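Local structure of xylulokinase (Brucella ovis, 5VM1) at residues T253-A259 with F270-G274; A290-T294 with D449-I453; R346-N350 with D384-A388; I396-V402 with V421-P426. The protein probably phosphorylates D-xylulose to D-xylulose 5-phosphate using ATP, as a member of the FGGY family of carbohydrate kinases. One frame throughout, in Å; residues are numbered along the deposited sequence.

Contact 1: T253-A259 with F270-G274; sequences TVKPGHA and FAANG
The Ala272 methyl lies against the backbone of Thr253-Lys255. Ala272 CB is 3.6 Å from Thr253 O, 3.5 Å from Val254 C and 3.5 Å from Lys255 O. Lys255 to His258 form a type II beta turn, closed by His258 N to Lys255 O at 3.1 Å. Gly257 holds the third position at phi/psi 85/-8, where a CB would collide with the preceding carbonyl O. The turn leads into strand 259-263, which pairs antiparallel with strand 267-273. This is a beta hairpin in the sheet of the C-terminal, actin-like domain. Gly257 N donates to Ala272 O at 3.2 Å, and Ala272 N donates to His258 O at 3.1 Å. Beyond them, Ala259 and Ala271 are a non-hydrogen-bonded pair, CA-CA 4.3 Å, with their CB atoms 4.3 Å apart on the same face. Pro256 CG packs 3.6 Å from Gly274 N. Phe270 takes chi1 t, bringing CD1 4.1 Å from Thr253 CG2. Its ring also stacks with His296.

Contact 2: A290-T294 with D449-I453; sequences ALPRT and DPFTI
Leu291 is the central side chain of this contact. Its chi1 is m and chi2 is t, so it reaches both Pro450 and Phe451. Leu291 CD2 is 3.7 Å from Pro450 CB. Leu291 CD1 lies over one face of the Phe451 ring, 3.9 Å from the centroid and 22° off the normal, a CH-pi contact. The Phe451 CA-to-CB bond points sideways; chi1 m and chi2 -70° bring the ring end nearer to Leu291. Phe451 CZ, at the ring edge, is 3.4 Å from Thr294 OG1. Thr294, chi1 m, uses that hydroxyl to donate to Pro292 O at 2.8 Å. Pro292 CD is a looser neighbour, 4.3 Å from Pro450 CG. Leu291 CA and Pro450 CA are the nearest CA pair, 6.9 Å apart. Asp449 is the N-cap of the short, weakly bonded helix 450-453. With chi1 t, Asp449 OD1 accepts from Phe451 N at 2.9 Å. Segment 290-294 is the loop of the hairpin formed by strands 285-288 and 295-301, with Arg293 at phi/psi 53/31. The contact joins this hairpin of the C-terminal domain's sheet to capped helix 450-453. Helix 433-446 lies beside both segments: Leu440 touches Ala290, and Ile443 touches Pro450 and Ile453.

Contact 3: R346-N350 with D384-A388; sequences RTPYN and DNLLA
Segment 384-388 lies within helix 367-390 and packs against the irregular loop 346-350. The nearest CA pairs are Thr347 with Asn385 at 6.1 Å and Pro348 with Ala388 at 6.5 Å. The peptide bond between Thr347 and Pro348 is cis. Asp384 points toward the loop, and its CB is 4.2 Å from Pro348 CD. Asp384 OD2 lies 3.4 Å from Tyr349 OH, while Asp384 OD1 is hydrogen-bonded to Tyr477 OH of helix 470-488. Tyr349, with chi1 m, brings its ring end close to Asp384, and the ring stacks on Tyr484. Asn385 follows with chi1 -86°, which turns its amide to the loop. Asn385 ND2 gives a weak hydrogen bond to Thr347 O at 3.2 Å and also bonds to Ala381 O, one turn back. Asn385 OD1 is 3.1 Å from Thr347 CB. Thr347 OG1 is held elsewhere, by Ala283 O and Val300 N. Ala388 comes one turn after Asp384, its N bonding to Asp384 O at 3.2 Å. The small Ala388 CB leaves space for the loop, lying 4.1 Å from Thr347 CG2 and 4.4 Å from Pro348 CB. Here a cis-proline loop is seated against a long helix of the C-terminal, actin-like domain of an FGGY kinase, with helix 470-488 alongside.

Contact 4: I396-V402 with V421-P426; sequences ITSLTAV and VPIALP
Strands 399-402 and 423-426 run parallel, with a twist of 43° between them and axes 4.6 Å apart at closest. Leu399 pairs with Ile423, CA-CA 5.1 Å, and Thr400 pairs with Ala424, CA-CA 4.7 Å. Two backbone hydrogen bonds join the strands, both through Ala424. Ala424 N donates to Leu399 O at 3.0 Å, and Ala424 O accepts from Ala401 N at 3.2 Å. The same carbonyls take CA-H...O contacts: Ile423 CA to Leu399 O at 3.3 Å, and Thr400 CA to Ala424 O at 3.5 Å. Pro426 has no N-H to donate to Ala401 O; Pro426 CD sits 3.5 Å from that Ala401 O instead. The polar backbone of Thr400 and Val402 faces strand 259-263. Thr400 bonds to Ala259 and Val261, and Val402 to Val261 and Leu263. Ile423 bonds on the far side to Ile463. Ala401 CB is 3.4 Å from Ile423 CG2, and Leu399 CB is 3.9 Å from Val421 CG2. Leu399 and Ile423 share one face of the sheet, which helix 409-419 covers. Thr400 and Ala424 lie on the other face. Strand 399-402, helix 409-419 and strand 423-426 form a beta-alpha-beta crossover in the C-terminal domain, a unit of the actin-like ATPase fold.

How the contacts relate
Contacts 1 and 4 share one sheet. Ala259 O lies 3.0 Å from Thr400 N, a probable hydrogen bond. Contact 2 packs on the loop side of contact 1: Val254 O is 3.3 Å from Phe451 CE1, and Val254 CB is 3.8 Å from Leu291 CD1. Contact 3 reaches contact 4 through Leu386 CD1, 4.1 Å from Ile396 CB. Contacts 2 and 3 are apart, with nearest atoms about 17 Å away. Contact 1 comes nearest the predicted catalytic site. The Phe270 side chain is about 8 Å from those of Asp243, the predicted proton acceptor, and Met87, a predicted substrate-binding residue. The Val402 side chain of contact 4 is about 11 Å from that of Asp243.

Contact 1: T253-A259 with F270-G274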
loop_
_atom_site.group_PDB
_atom_site.type_symbol
_atom_site.label_atom_id
_atom_site.label_comp_id
_atom_site.label_asym_id
_atom_site.label_seq_id
_atom_site.Cartn_x
_atom_site.Cartn_y
_atom_site.Cartn_z
ATOM N N THR A 253 -9.668 6.385 -6.497
ATOM C CA THR A 253 -8.529 7.289 -6.601
ATOM C C THR A 253 -7.673 6.914 -7.816
ATOM O O THR A 253 -6.619 6.297 -7.713
ATOM C CB THR A 253 -7.720 7.252 -5.318
ATOM O OG1 THR A 253 -8.617 7.323 -4.214
ATOM C CG2 THR A 253 -6.790 8.424 -5.276
ATOM N N VAL A 254 -8.173 7.276 -8.995
ATOM C CA VAL A 254 -7.507 6.917 -10.242
ATOM C C VAL A 254 -7.333 8.120 -11.174
ATOM O O VAL A 254 -6.568 8.054 -12.144
ATOM C CB VAL A 254 -8.273 5.779 -10.936
ATOM C CG1 VAL A 254 -8.291 4.555 -10.068
ATOM C CG2 VAL A 254 -9.682 6.213 -11.224
ATOM N N LYS A 255 -8.067 9.287 -10.884
ATOM C CA LYS A 255 -7.855 10.436 -11.777
ATOM C C LYS A 255 -6.800 11.378 -11.219
ATOM O O LYS A 255 -6.602 11.439 -10.001
ATOM C CB LYS A 255 -9.150 11.225 -11.981
ATOM C CG LYS A 255 -10.210 10.517 -12.824
ATOM C CD LYS A 255 -11.303 11.472 -13.289
ATOM C CE LYS A 255 -12.281 11.855 -12.184
ATOM N NZ LYS A 255 -13.511 12.511 -12.782
ATOM N N PRO A 256 -6.086 12.095 -12.090
ATOM C CA PRO A 256 -5.008 12.974 -11.614
ATOM C C PRO A 256 -5.472 13.994 -10.585
ATOM O O PRO A 256 -6.493 14.675 -10.752
ATOM C CB PRO A 256 -4.505 13.646 -12.894
ATOM C CG PRO A 256 -4.822 12.697 -13.968
ATOM C CD PRO A 256 -5.979 11.836 -13.530
ATOM N N GLY A 257 -4.673 14.117 -9.527
ATOM C CA GLY A 257 -4.948 15.031 -8.445
ATOM C C GLY A 257 -5.867 14.497 -7.378
ATOM O O GLY A 257 -6.059 15.176 -6.355
ATOM N N HIS A 258 -6.472 13.330 -7.602
ATOM C CA HIS A 258 -7.271 12.660 -6.591
ATOM C C HIS A 258 -6.373 11.889 -5.643
ATOM O O HIS A 258 -5.445 11.196 -6.072
ATOM C CB HIS A 258 -8.281 11.728 -7.245
ATOM C CG HIS A 258 -9.442 12.451 -7.849
ATOM N ND1 HIS A 258 -10.744 12.229 -7.450
ATOM C CD2 HIS A 258 -9.496 13.405 -8.809
ATOM C CE1 HIS A 258 -11.551 13.014 -8.142
ATOM N NE2 HIS A 258 -10.818 13.734 -8.974
ATOM N N ALA A 259 -6.648 12.011 -4.345
ATOM C CA ALA A 259 -5.757 11.450 -3.345
ATOM C C ALA A 259 -6.530 10.872 -2.167
ATOM O O ALA A 259 -7.632 11.312 -1.833
ATOM C CB ALA A 259 -4.744 12.499 -2.860
ATOM N N PHE A 270 -1.675 8.772 -0.958
ATOM C CA PHE A 270 -1.709 8.161 -2.285
ATOM C C PHE A 270 -2.348 9.138 -3.243
ATOM O O PHE A 270 -3.497 9.534 -3.048
ATOM C CB PHE A 270 -2.501 6.862 -2.296
ATOM C CG PHE A 270 -2.479 6.120 -3.636
ATOM C CD1 PHE A 270 -3.163 6.604 -4.743
ATOM C CD2 PHE A 270 -1.799 4.899 -3.762
ATOM C CE1 PHE A 270 -3.150 5.915 -5.941
ATOM C CE2 PHE A 270 -1.778 4.201 -4.957
ATOM C CZ PHE A 270 -2.467 4.707 -6.045
ATOM N N ALA A 271 -1.620 9.484 -4.295
ATOM C CA ALA A 271 -2.107 10.394 -5.309
ATOM C C ALA A 271 -1.998 9.731 -6.674
ATOM O O ALA A 271 -0.926 9.233 -7.045
ATOM C CB ALA A 271 -1.299 11.698 -5.273
ATOM N N ALA A 272 -3.096 9.742 -7.427
ATOM C CA ALA A 272 -3.069 9.236 -8.790
ATOM C C ALA A 272 -2.517 10.298 -9.738
ATOM O O ALA A 272 -2.794 11.493 -9.570
ATOM C CB ALA A 272 -4.465 8.802 -9.213
ATOM N N ASN A 273 -1.712 9.855 -10.728
ATOM C CA ASN A 273 -1.045 10.728 -11.700
ATOM C C ASN A 273 -1.377 10.386 -13.157
ATOM O O ASN A 273 -1.478 9.210 -13.534
ATOM C CB ASN A 273 0.491 10.687 -11.586
ATOM C CG ASN A 273 1.016 11.034 -10.203
ATOM O OD1 ASN A 273 2.062 10.538 -9.798
ATOM N ND2 ASN A 273 0.299 11.883 -9.477
ATOM N N GLY A 274 -1.454 11.420 -13.995
ATOM C CA GLY A 274 -1.598 11.262 -15.434
ATOM C C GLY A 274 -0.313 10.970 -16.182
ATOM O O GLY A 274 -0.353 10.671 -17.382
#

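Contact 2: A290-T294 with D449-I453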
loop_
_atom_site.group_PDB
_atom_site.type_symbol
_atom_site.label_atom_id
_atom_site.label_comp_id
_atom_site.label_asym_id
_atom_site.label_seq_id
_atom_site.Cartn_x
_atom_site.Cartn_y
_atom_site.Cartn_z
ATOM N N ALA A 290 -2.894 0.688 -11.547
ATOM C CA ALA A 290 -3.463 -0.506 -12.151
ATOM C C ALA A 290 -4.106 -0.212 -13.485
ATOM O O ALA A 290 -4.524 -1.148 -14.167
ATOM C CB ALA A 290 -4.498 -1.152 -11.239
ATOM N N LEU A 291 -4.235 1.059 -13.855
ATOM C CA LEU A 291 -4.925 1.345 -15.093
ATOM C C LEU A 291 -3.922 1.745 -16.156
ATOM O O LEU A 291 -2.857 2.284 -15.853
ATOM C CB LEU A 291 -5.969 2.451 -14.909
ATOM C CG LEU A 291 -6.903 2.230 -13.710
ATOM C CD1 LEU A 291 -8.069 3.185 -13.726
ATOM C CD2 LEU A 291 -7.389 0.801 -13.649
ATOM N N PRO A 292 -4.219 1.486 -17.414
ATOM C CA PRO A 292 -3.238 1.796 -18.456
ATOM C C PRO A 292 -2.982 3.296 -18.516
ATOM O O PRO A 292 -3.819 4.104 -18.111
ATOM C CB PRO A 292 -3.892 1.257 -19.735
ATOM C CG PRO A 292 -5.301 1.068 -19.389
ATOM C CD PRO A 292 -5.412 0.805 -17.938
ATOM N N ARG A 293 -1.771 3.654 -18.944
ATOM C CA ARG A 293 -1.356 5.054 -19.138
ATOM C C ARG A 293 -1.592 5.903 -17.868
ATOM O O ARG A 293 -1.805 7.120 -17.926
ATOM C CB ARG A 293 -2.035 5.649 -20.395
ATOM N N THR A 294 -1.494 5.268 -16.699
ATOM C CA THR A 294 -1.784 5.888 -15.410
ATOM C C THR A 294 -0.712 5.506 -14.393
ATOM O O THR A 294 -0.243 4.369 -14.377
ATOM C CB THR A 294 -3.178 5.461 -14.916
ATOM O OG1 THR A 294 -4.157 5.748 -15.926
ATOM C CG2 THR A 294 -3.538 6.163 -13.656
ATOM N N ASP A 449 -14.527 0.537 -19.787
ATOM C CA ASP A 449 -13.513 1.544 -19.532
ATOM C C ASP A 449 -13.197 1.542 -18.033
ATOM O O ASP A 449 -14.111 1.760 -17.220
ATOM C CB ASP A 449 -13.988 2.920 -19.996
ATOM C CG ASP A 449 -12.898 3.978 -19.893
ATOM O OD1 ASP A 449 -12.569 4.423 -18.768
ATOM O OD2 ASP A 449 -12.343 4.342 -20.948
ATOM N N PRO A 450 -11.946 1.305 -17.619
ATOM C CA PRO A 450 -11.689 1.180 -16.177
ATOM C C PRO A 450 -12.011 2.447 -15.401
ATOM O O PRO A 450 -12.340 2.354 -14.212
ATOM C CB PRO A 450 -10.197 0.797 -16.109
ATOM C CG PRO A 450 -9.615 1.325 -17.357
ATOM C CD PRO A 450 -10.702 1.214 -18.405
ATOM N N PHE A 451 -11.966 3.625 -16.032
ATOM C CA PHE A 451 -12.280 4.850 -15.296
ATOM C C PHE A 451 -13.771 5.003 -15.043
ATOM O O PHE A 451 -14.156 5.708 -14.104
ATOM C CB PHE A 451 -11.744 6.094 -16.008
ATOM C CG PHE A 451 -10.257 6.248 -15.915
ATOM C CD1 PHE A 451 -9.655 6.565 -14.708
ATOM C CD2 PHE A 451 -9.455 6.082 -17.027
ATOM C CE1 PHE A 451 -8.267 6.715 -14.608
ATOM C CE2 PHE A 451 -8.074 6.228 -16.933
ATOM C CZ PHE A 451 -7.483 6.547 -15.716
ATOM N N THR A 452 -14.621 4.353 -15.835
ATOM C CA THR A 452 -16.041 4.395 -15.518
ATOM C C THR A 452 -16.421 3.394 -14.437
ATOM O O THR A 452 -17.477 3.538 -13.828
ATOM C CB THR A 452 -16.906 4.163 -16.774
ATOM O OG1 THR A 452 -16.837 2.796 -17.206
ATOM C CG2 THR A 452 -16.421 5.049 -17.893
ATOM N N ILE A 453 -15.573 2.423 -14.136
ATOM C CA ILE A 453 -15.893 1.431 -13.111
ATOM C C ILE A 453 -15.406 1.869 -11.733
ATOM O O ILE A 453 -16.140 1.791 -10.748
ATOM C CB ILE A 453 -15.308 0.062 -13.518
ATOM C CG1 ILE A 453 -15.885 -0.359 -14.869
ATOM C CG2 ILE A 453 -15.618 -0.972 -12.474
ATOM C CD1 ILE A 453 -17.387 -0.265 -14.951
#

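Contact 3: R346-N350 with D384-A388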
loop_
_atom_site.group_PDB
_atom_site.type_symbol
_atom_site.label_atom_id
_atom_site.label_comp_id
_atom_site.label_asym_id
_atom_site.label_seq_id
_atom_site.Cartn_x
_atom_site.Cartn_y
_atom_site.Cartn_z
ATOM N N ARG A 346 10.447 8.403 6.546
ATOM C CA ARG A 346 10.663 8.171 5.120
ATOM C C ARG A 346 10.424 9.474 4.347
ATOM O O ARG A 346 11.367 10.244 4.135
ATOM C CB ARG A 346 9.782 7.002 4.627
ATOM C CG ARG A 346 10.094 6.562 3.206
ATOM C CD ARG A 346 9.619 5.150 2.868
ATOM N NE ARG A 346 10.415 4.148 3.578
ATOM C CZ ARG A 346 10.303 2.830 3.413
ATOM N NH1 ARG A 346 11.074 2.019 4.126
ATOM N NH2 ARG A 346 9.447 2.320 2.524
ATOM N N THR A 347 9.184 9.762 3.954
ATOM C CA THR A 347 8.905 10.983 3.198
ATOM C C THR A 347 8.853 12.186 4.136
ATOM O O THR A 347 8.054 12.193 5.077
ATOM C CB THR A 347 7.577 10.850 2.448
ATOM O OG1 THR A 347 7.556 9.619 1.714
ATOM C CG2 THR A 347 7.273 12.078 1.546
ATOM N N PRO A 348 9.640 13.246 3.882
ATOM C CA PRO A 348 10.542 13.508 2.752
ATOM C C PRO A 348 12.062 13.424 3.008
ATOM O O PRO A 348 12.831 13.756 2.110
ATOM C CB PRO A 348 10.194 14.945 2.407
ATOM C CG PRO A 348 10.006 15.554 3.774
ATOM C CD PRO A 348 9.368 14.484 4.633
ATOM N N TYR A 349 12.511 12.958 4.167
ATOM C CA TYR A 349 13.919 13.113 4.504
ATOM C C TYR A 349 14.710 11.823 4.335
ATOM O O TYR A 349 15.942 11.874 4.235
ATOM C CB TYR A 349 14.069 13.590 5.966
ATOM C CG TYR A 349 13.279 14.830 6.334
ATOM C CD1 TYR A 349 13.575 16.079 5.780
ATOM C CD2 TYR A 349 12.187 14.734 7.205
ATOM C CE1 TYR A 349 12.827 17.220 6.116
ATOM C CE2 TYR A 349 11.439 15.858 7.547
ATOM C CZ TYR A 349 11.762 17.102 6.994
ATOM O OH TYR A 349 11.011 18.213 7.328
ATOM N N ASN A 350 14.028 10.683 4.305
ATOM C CA ASN A 350 14.663 9.373 4.274
ATOM C C ASN A 350 15.814 9.338 5.275
ATOM O O ASN A 350 16.991 9.230 4.932
ATOM C CB ASN A 350 15.133 9.006 2.865
ATOM C CG ASN A 350 15.659 7.570 2.790
ATOM O OD1 ASN A 350 15.233 6.698 3.558
ATOM N ND2 ASN A 350 16.596 7.326 1.884
ATOM N N ASP A 384 3.862 17.757 5.365
ATOM C CA ASP A 384 5.168 17.580 4.742
ATOM C C ASP A 384 5.081 16.660 3.524
ATOM O O ASP A 384 5.754 16.886 2.506
ATOM C CB ASP A 384 6.196 17.062 5.755
ATOM C CG ASP A 384 6.918 18.181 6.467
ATOM O OD1 ASP A 384 6.868 19.332 5.959
ATOM O OD2 ASP A 384 7.596 17.913 7.490
ATOM N N ASN A 385 4.259 15.617 3.605
ATOM C CA ASN A 385 4.114 14.724 2.464
ATOM C C ASN A 385 3.434 15.420 1.286
ATOM O O ASN A 385 3.881 15.288 0.139
ATOM C CB ASN A 385 3.367 13.465 2.886
ATOM C CG ASN A 385 4.301 12.439 3.459
ATOM O OD1 ASN A 385 4.513 11.356 2.895
ATOM N ND2 ASN A 385 4.937 12.811 4.564
ATOM N N LEU A 386 2.359 16.174 1.552
ATOM C CA LEU A 386 1.667 16.889 0.484
ATOM C C LEU A 386 2.601 17.871 -0.211
ATOM O O LEU A 386 2.536 18.040 -1.436
ATOM C CB LEU A 386 0.421 17.591 1.033
ATOM C CG LEU A 386 -0.417 18.462 0.080
ATOM C CD1 LEU A 386 -1.898 18.412 0.439
ATOM C CD2 LEU A 386 0.034 19.897 0.060
ATOM N N LEU A 387 3.473 18.530 0.556
ATOM C CA LEU A 387 4.439 19.455 -0.038
ATOM C C LEU A 387 5.411 18.724 -0.968
ATOM O O LEU A 387 5.796 19.261 -2.017
ATOM C CB LEU A 387 5.183 20.228 1.057
ATOM C CG LEU A 387 4.476 21.350 1.855
ATOM C CD1 LEU A 387 5.440 22.088 2.777
ATOM C CD2 LEU A 387 3.702 22.343 1.010
ATOM N N ALA A 388 5.835 17.508 -0.590
ATOM C CA ALA A 388 6.723 16.713 -1.443
ATOM C C ALA A 388 6.045 16.329 -2.755
ATOM O O ALA A 388 6.657 16.411 -3.827
ATOM C CB ALA A 388 7.185 15.461 -0.713
#

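Contact 4: I396-V402 with V421-P426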
loop_
_atom_site.group_PDB
_atom_site.type_symbol
_atom_site.label_atom_id
_atom_site.label_comp_id
_atom_site.label_asym_id
_atom_site.label_seq_id
_atom_site.Cartn_x
_atom_site.Cartn_y
_atom_site.Cartn_z
ATOM N N ILE A 396 -2.950 18.450 -5.011
ATOM C CA ILE A 396 -4.015 17.687 -4.366
ATOM C C ILE A 396 -5.178 18.632 -4.052
ATOM O O ILE A 396 -5.051 19.549 -3.233
ATOM C CB ILE A 396 -3.496 16.980 -3.109
ATOM C CG1 ILE A 396 -2.591 15.813 -3.511
ATOM C CG2 ILE A 396 -4.643 16.490 -2.240
ATOM C CD1 ILE A 396 -2.114 14.959 -2.332
ATOM N N THR A 397 -6.315 18.426 -4.715
ATOM C CA THR A 397 -7.470 19.299 -4.504
ATOM C C THR A 397 -8.379 18.761 -3.405
ATOM O O THR A 397 -8.620 19.429 -2.394
ATOM C CB THR A 397 -8.275 19.457 -5.798
ATOM O OG1 THR A 397 -8.641 18.162 -6.301
ATOM C CG2 THR A 397 -7.466 20.211 -6.842
ATOM N N SER A 398 -8.880 17.546 -3.596
ATOM C CA SER A 398 -9.710 16.864 -2.621
ATOM C C SER A 398 -8.989 15.620 -2.119
ATOM O O SER A 398 -8.329 14.903 -2.884
ATOM C CB SER A 398 -11.072 16.515 -3.231
ATOM O OG SER A 398 -10.934 15.572 -4.284
ATOM N N LEU A 399 -9.167 15.350 -0.837
ATOM C CA LEU A 399 -8.521 14.258 -0.141
ATOM C C LEU A 399 -9.575 13.386 0.534
ATOM O O LEU A 399 -10.543 13.898 1.101
ATOM C CB LEU A 399 -7.522 14.823 0.881
ATOM C CG LEU A 399 -6.549 13.843 1.521
ATOM C CD1 LEU A 399 -5.765 13.034 0.482
ATOM C CD2 LEU A 399 -5.627 14.587 2.444
ATOM N N THR A 400 -9.407 12.066 0.439
ATOM C CA THR A 400 -10.306 11.096 1.055
ATOM C C THR A 400 -9.562 10.302 2.121
ATOM O O THR A 400 -8.444 9.851 1.877
ATOM C CB THR A 400 -10.844 10.172 -0.003
ATOM O OG1 THR A 400 -11.367 10.973 -1.070
ATOM C CG2 THR A 400 -11.923 9.290 0.563
ATOM N N ALA A 401 -10.179 10.117 3.301
ATOM C CA ALA A 401 -9.498 9.529 4.462
ATOM C C ALA A 401 -10.012 8.131 4.803
ATOM O O ALA A 401 -11.223 7.920 4.922
ATOM C CB ALA A 401 -9.624 10.422 5.697
ATOM N N VAL A 402 -9.079 7.186 4.982
ATOM C CA VAL A 402 -9.376 5.821 5.409
ATOM C C VAL A 402 -8.358 5.393 6.457
ATOM O O VAL A 402 -7.435 6.133 6.794
ATOM C CB VAL A 402 -9.383 4.820 4.234
ATOM C CG1 VAL A 402 -10.408 5.264 3.206
ATOM C CG2 VAL A 402 -7.961 4.620 3.641
ATOM N N VAL A 421 -7.401 21.552 2.971
ATOM C CA VAL A 421 -8.259 20.852 2.007
ATOM C C VAL A 421 -9.375 20.155 2.780
ATOM O O VAL A 421 -9.161 19.714 3.919
ATOM C CB VAL A 421 -7.490 19.841 1.128
ATOM C CG1 VAL A 421 -6.204 20.428 0.584
ATOM C CG2 VAL A 421 -7.210 18.565 1.876
ATOM N N PRO A 422 -10.594 20.117 2.247
ATOM C CA PRO A 422 -11.645 19.261 2.829
ATOM C C PRO A 422 -11.292 17.783 2.740
ATOM O O PRO A 422 -10.646 17.342 1.793
ATOM C CB PRO A 422 -12.877 19.580 1.972
ATOM C CG PRO A 422 -12.306 20.089 0.688
ATOM C CD PRO A 422 -11.068 20.860 1.071
ATOM N N ILE A 423 -11.758 17.005 3.715
ATOM C CA ILE A 423 -11.522 15.556 3.761
ATOM C C ILE A 423 -12.865 14.839 3.712
ATOM O O ILE A 423 -13.702 15.020 4.610
ATOM C CB ILE A 423 -10.761 15.118 5.025
ATOM C CG1 ILE A 423 -9.470 15.906 5.213
ATOM C CG2 ILE A 423 -10.484 13.630 4.964
ATOM C CD1 ILE A 423 -8.574 15.265 6.248
ATOM N N ALA A 424 -13.025 13.949 2.732
ATOM C CA ALA A 424 -14.247 13.172 2.565
ATOM C C ALA A 424 -14.136 11.852 3.316
ATOM O O ALA A 424 -13.180 11.095 3.132
ATOM C CB ALA A 424 -14.520 12.902 1.087
ATOM N N LEU A 425 -15.117 11.586 4.159
ATOM C CA LEU A 425 -15.187 10.360 4.924
ATOM C C LEU A 425 -16.224 9.440 4.281
ATOM O O LEU A 425 -17.391 9.844 4.122
ATOM C CB LEU A 425 -15.555 10.691 6.365
ATOM C CG LEU A 425 -15.391 9.597 7.399
ATOM C CD1 LEU A 425 -13.994 9.005 7.294
ATOM C CD2 LEU A 425 -15.617 10.230 8.745
ATOM N N PRO A 426 -15.848 8.248 3.831
ATOM C CA PRO A 426 -16.786 7.412 3.076
ATOM C C PRO A 426 -17.921 6.850 3.913
ATOM O O PRO A 426 -17.854 6.748 5.142
ATOM C CB PRO A 426 -15.902 6.278 2.548
ATOM C CG PRO A 426 -14.553 6.808 2.584
ATOM C CD PRO A 426 -14.474 7.758 3.725
#